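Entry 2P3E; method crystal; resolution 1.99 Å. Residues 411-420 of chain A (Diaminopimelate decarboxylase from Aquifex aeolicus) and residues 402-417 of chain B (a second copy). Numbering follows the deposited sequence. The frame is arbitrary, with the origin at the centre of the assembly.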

# COMPACT_ATOMS: atom_id res chain seq x y z
N ASP A 411 11.14 -2.23 14.94
CA ASP A 411 10.33 -2.64 16.07
C ASP A 411 8.86 -2.19 15.93
O ASP A 411 7.95 -2.93 16.27
CB ASP A 411 10.92 -2.11 17.39
CG ASP A 411 12.06 -2.99 17.95
OD1 ASP A 411 12.45 -4.01 17.34
OD2 ASP A 411 12.56 -2.65 19.04
N TYR A 412 8.63 -0.97 15.46
CA TYR A 412 7.27 -0.44 15.30
C TYR A 412 6.42 -1.30 14.33
O TYR A 412 5.23 -1.56 14.57
CB TYR A 412 7.34 0.99 14.74
CG TYR A 412 6.00 1.54 14.29
CD1 TYR A 412 5.10 2.11 15.22
CD2 TYR A 412 5.63 1.50 12.95
CE1 TYR A 412 3.87 2.64 14.81
CE2 TYR A 412 4.38 2.00 12.53
CZ TYR A 412 3.53 2.58 13.44
OH TYR A 412 2.32 3.07 13.00
N ILE A 413 7.05 -1.72 13.23
CA ILE A 413 6.36 -2.48 12.18
C ILE A 413 5.78 -3.78 12.74
O ILE A 413 4.64 -4.14 12.43
CB ILE A 413 7.31 -2.79 10.99
CG1 ILE A 413 7.85 -1.48 10.38
CG2 ILE A 413 6.59 -3.68 9.89
CD1 ILE A 413 8.84 -1.72 9.18
N VAL A 414 6.56 -4.47 13.58
CA VAL A 414 6.18 -5.77 14.11
C VAL A 414 5.76 -5.74 15.60
O VAL A 414 5.53 -6.78 16.21
CB VAL A 414 7.27 -6.86 13.86
CG1 VAL A 414 7.47 -7.09 12.36
CG2 VAL A 414 8.61 -6.50 14.52
N GLU A 415 5.62 -4.54 16.16
CA GLU A 415 5.20 -4.40 17.56
C GLU A 415 3.95 -5.22 17.95
O GLU A 415 3.98 -5.90 18.99
CB GLU A 415 5.07 -2.93 17.96
CG GLU A 415 4.85 -2.71 19.49
CD GLU A 415 3.40 -2.81 19.91
OE1 GLU A 415 2.49 -2.70 19.05
OE2 GLU A 415 3.16 -3.00 21.13
N PRO A 416 2.85 -5.18 17.15
CA PRO A 416 1.66 -5.97 17.49
C PRO A 416 1.88 -7.48 17.49
O PRO A 416 1.00 -8.22 17.91
CB PRO A 416 0.63 -5.57 16.41
CG PRO A 416 1.10 -4.22 15.94
CD PRO A 416 2.60 -4.37 15.94
N SER A 417 3.05 -7.93 17.05
CA SER A 417 3.40 -9.37 17.11
C SER A 417 4.32 -9.71 18.32
O SER A 417 4.61 -10.88 18.57
CB SER A 417 4.09 -9.80 15.81
OG SER A 417 3.15 -9.94 14.76
N LEU A 418 4.78 -8.68 19.01
CA LEU A 418 5.71 -8.86 20.14
C LEU A 418 4.99 -9.14 21.45
O LEU A 418 4.08 -8.40 21.82
CB LEU A 418 6.65 -7.66 20.30
CG LEU A 418 7.68 -7.75 21.45
CD1 LEU A 418 8.74 -8.85 21.17
CD2 LEU A 418 8.36 -6.40 21.72
N ASP A 419 5.41 -10.19 22.15
CA ASP A 419 4.89 -10.54 23.49
C ASP A 419 3.37 -10.39 23.56
O ASP A 419 2.85 -9.62 24.38
CB ASP A 419 5.54 -9.68 24.58
CG ASP A 419 7.04 -9.84 24.62
OD1 ASP A 419 7.54 -10.97 24.37
OD2 ASP A 419 7.73 -8.82 24.92
N ILE A 420 2.66 -11.13 22.70
CA ILE A 420 1.23 -10.93 22.56
C ILE A 420 0.40 -12.03 23.21
O ILE A 420 -0.17 -11.83 24.29
CB ILE A 420 0.82 -10.72 21.07
CG1 ILE A 420 1.24 -11.91 20.20
CG2 ILE A 420 1.47 -9.46 20.54
CD1 ILE A 420 0.99 -11.69 18.76
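Chain B (402-417) KLIRKRENYDYIVEPS

How does chain B lie on chain A? Its strand, ending at Arg B405, leads through a loop at Lys B406 to Asn B409 into a short helix from Tyr B410, then a 3-10 turn. The strand end runs roughly antiparallel to the 3-10 turn of chain A, with the CA atoms of Ser A417 and Arg B405 4.3 Å apart, while the helices meet at Tyr A412 and Tyr B412, CA to CA 8.8 Å. Asn B409 caps its helix, OD1 accepting from Tyr B412 N at 3.0 Å.

What do the two tyrosines do for each other? Their rings form an offset stack, centroids 4.4 Å apart and planes within 1°, and each hydroxyl reaches past the other ring to a backbone carbonyl: Tyr B412 OH donates to Tyr A412 O, and Tyr A412 OH to Tyr B412 O, both at 2.7 Å. Pro B416 CG covers the opposite face of the Tyr A412 ring, 4.3 Å from its centroid.

How is Arg B405 satisfied? Its extended side chain brings NH1 and NH2 to Ile A413 O, at 2.8 and 3.0 Å, so one carbonyl accepts from both. NH2 also forms a salt bridge with Glu B408 OE2 at 2.7 Å, which balances the charge, while Pro A416 CG lies over a guanidinium face, 3.4 Å from Arg B405 NH2. Water 2 accepts from Arg B405 NH1 and donates to Ser A417 OG, each at 2.8 Å.

What holds the strand end? Lys B406 N donates to Pro A416 O at 2.9 Å, nearly straight at 169°, and Ser A417 OG donates to Ile B404 O at 2.6 Å. Lys B406 NZ, 4.4 Å from Glu A415 OE2, is too far for a salt bridge; it donates instead to water 1 at 2.7 Å.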

# COMPACT_ATOMS: atom_id res chain seq x y z
N LYS B 402 -2.96 -19.84 17.65
CA LYS B 402 -2.15 -18.84 18.28
C LYS B 402 -2.41 -17.49 17.61
O LYS B 402 -2.46 -17.38 16.39
CB LYS B 402 -0.65 -19.19 18.16
CG LYS B 402 -0.22 -20.42 18.95
CD LYS B 402 1.30 -20.67 18.83
CE LYS B 402 1.65 -20.97 17.36
NZ LYS B 402 2.89 -21.83 17.12
N LEU B 403 -2.58 -16.46 18.43
CA LEU B 403 -2.63 -15.11 17.91
C LEU B 403 -1.20 -14.70 17.57
O LEU B 403 -0.33 -14.69 18.45
CB LEU B 403 -3.28 -14.15 18.93
CG LEU B 403 -3.49 -12.68 18.53
CD1 LEU B 403 -4.47 -12.59 17.34
CD2 LEU B 403 -4.05 -11.91 19.72
N ILE B 404 -0.93 -14.42 16.29
CA ILE B 404 0.45 -14.09 15.87
C ILE B 404 0.65 -12.59 15.47
O ILE B 404 1.79 -12.13 15.30
CB ILE B 404 1.00 -15.08 14.79
CG1 ILE B 404 0.11 -15.08 13.54
CG2 ILE B 404 1.12 -16.50 15.37
CD1 ILE B 404 0.79 -15.63 12.30
N ARG B 405 -0.45 -11.85 15.39
CA ARG B 405 -0.41 -10.38 15.34
C ARG B 405 -1.72 -9.83 15.88
O ARG B 405 -2.78 -10.16 15.37
CB ARG B 405 -0.16 -9.86 13.91
CG ARG B 405 0.16 -8.35 13.91
CD ARG B 405 0.34 -7.77 12.50
NE ARG B 405 0.48 -6.31 12.58
CZ ARG B 405 1.63 -5.64 12.55
NH1 ARG B 405 2.78 -6.28 12.42
NH2 ARG B 405 1.61 -4.31 12.60
N LYS B 406 -1.64 -9.01 16.92
CA LYS B 406 -2.83 -8.35 17.47
C LYS B 406 -3.37 -7.37 16.42
O LYS B 406 -2.59 -6.80 15.64
CB LYS B 406 -2.51 -7.58 18.74
CG LYS B 406 -2.06 -8.46 19.95
CD LYS B 406 -1.63 -7.56 21.15
CE LYS B 406 -0.37 -6.74 20.84
NZ LYS B 406 0.30 -6.15 22.07
N ARG B 407 -4.68 -7.20 16.42
CA ARG B 407 -5.29 -6.13 15.65
C ARG B 407 -4.77 -4.79 16.16
O ARG B 407 -4.68 -4.56 17.37
CB ARG B 407 -6.81 -6.18 15.78
CG ARG B 407 -7.58 -5.24 14.84
CD ARG B 407 -9.09 -5.48 14.95
NE ARG B 407 -9.39 -6.89 14.71
CZ ARG B 407 -9.48 -7.46 13.51
NH1 ARG B 407 -9.29 -6.74 12.39
NH2 ARG B 407 -9.72 -8.76 13.41
N GLU B 408 -4.42 -3.91 15.22
CA GLU B 408 -3.99 -2.56 15.54
C GLU B 408 -5.18 -1.72 16.00
O GLU B 408 -6.33 -2.07 15.74
CB GLU B 408 -3.34 -1.92 14.30
CG GLU B 408 -2.06 -2.63 13.88
CD GLU B 408 -1.61 -2.25 12.47
OE1 GLU B 408 -2.24 -1.37 11.86
OE2 GLU B 408 -0.60 -2.81 12.01
N ASN B 409 -4.88 -0.62 16.67
CA ASN B 409 -5.87 0.40 16.96
C ASN B 409 -5.43 1.73 16.36
O ASN B 409 -4.35 1.81 15.79
CB ASN B 409 -6.11 0.48 18.48
CG ASN B 409 -4.85 0.78 19.27
OD1 ASN B 409 -3.86 1.35 18.77
ND2 ASN B 409 -4.88 0.40 20.54
N TYR B 410 -6.28 2.75 16.44
CA TYR B 410 -5.96 4.06 15.86
C TYR B 410 -4.68 4.68 16.44
O TYR B 410 -3.90 5.31 15.70
CB TYR B 410 -7.12 5.04 16.06
CG TYR B 410 -8.46 4.53 15.57
CD1 TYR B 410 -8.56 3.79 14.37
CD2 TYR B 410 -9.63 4.81 16.27
CE1 TYR B 410 -9.80 3.32 13.93
CE2 TYR B 410 -10.87 4.36 15.83
CZ TYR B 410 -10.94 3.61 14.66
OH TYR B 410 -12.17 3.17 14.22
N ASP B 411 -4.48 4.50 17.75
CA ASP B 411 -3.32 5.04 18.41
C ASP B 411 -2.04 4.54 17.73
O ASP B 411 -1.09 5.30 17.58
CB ASP B 411 -3.30 4.66 19.89
CG ASP B 411 -4.25 5.53 20.76
OD1 ASP B 411 -4.77 6.57 20.28
OD2 ASP B 411 -4.43 5.16 21.94
N TYR B 412 -2.02 3.26 17.36
CA TYR B 412 -0.83 2.65 16.72
C TYR B 412 -0.43 3.34 15.41
O TYR B 412 0.75 3.59 15.15
CB TYR B 412 -1.08 1.15 16.45
CG TYR B 412 -0.00 0.49 15.59
CD1 TYR B 412 1.18 0.01 16.16
CD2 TYR B 412 -0.18 0.37 14.20
CE1 TYR B 412 2.18 -0.61 15.37
CE2 TYR B 412 0.81 -0.23 13.39
CZ TYR B 412 1.97 -0.73 13.98
OH TYR B 412 2.94 -1.32 13.20
N ILE B 413 -1.43 3.63 14.58
CA ILE B 413 -1.23 4.32 13.29
C ILE B 413 -0.49 5.65 13.48
O ILE B 413 0.46 5.95 12.75
CB ILE B 413 -2.57 4.54 12.53
CG1 ILE B 413 -3.30 3.20 12.29
CG2 ILE B 413 -2.32 5.26 11.17
CD1 ILE B 413 -4.73 3.37 11.74
N VAL B 414 -0.92 6.45 14.46
CA VAL B 414 -0.36 7.80 14.63
C VAL B 414 0.65 7.94 15.78
O VAL B 414 1.08 9.05 16.10
CB VAL B 414 -1.48 8.88 14.74
CG1 VAL B 414 -2.31 8.91 13.43
CG2 VAL B 414 -2.38 8.61 15.92
N GLU B 415 1.02 6.82 16.41
CA GLU B 415 1.94 6.84 17.56
C GLU B 415 3.24 7.64 17.32
O GLU B 415 3.65 8.40 18.20
CB GLU B 415 2.21 5.42 18.09
CG GLU B 415 2.96 5.39 19.46
CD GLU B 415 4.48 5.50 19.36
OE1 GLU B 415 5.03 5.32 18.25
OE2 GLU B 415 5.14 5.76 20.40
N PRO B 416 3.89 7.49 16.14
CA PRO B 416 5.10 8.29 15.86
C PRO B 416 4.88 9.81 15.74
O PRO B 416 5.86 10.56 15.67
CB PRO B 416 5.59 7.71 14.53
CG PRO B 416 5.07 6.28 14.57
CD PRO B 416 3.68 6.47 15.09
N SER B 417 3.62 10.24 15.73
CA SER B 417 3.28 11.68 15.73
C SER B 417 2.92 12.21 17.14
O SER B 417 2.83 13.42 17.35
CB SER B 417 2.11 11.96 14.77
OG SER B 417 2.50 11.80 13.42
O HOH W 1 2.97 -6.20 21.59
O HOH W 2 4.07 -8.76 12.39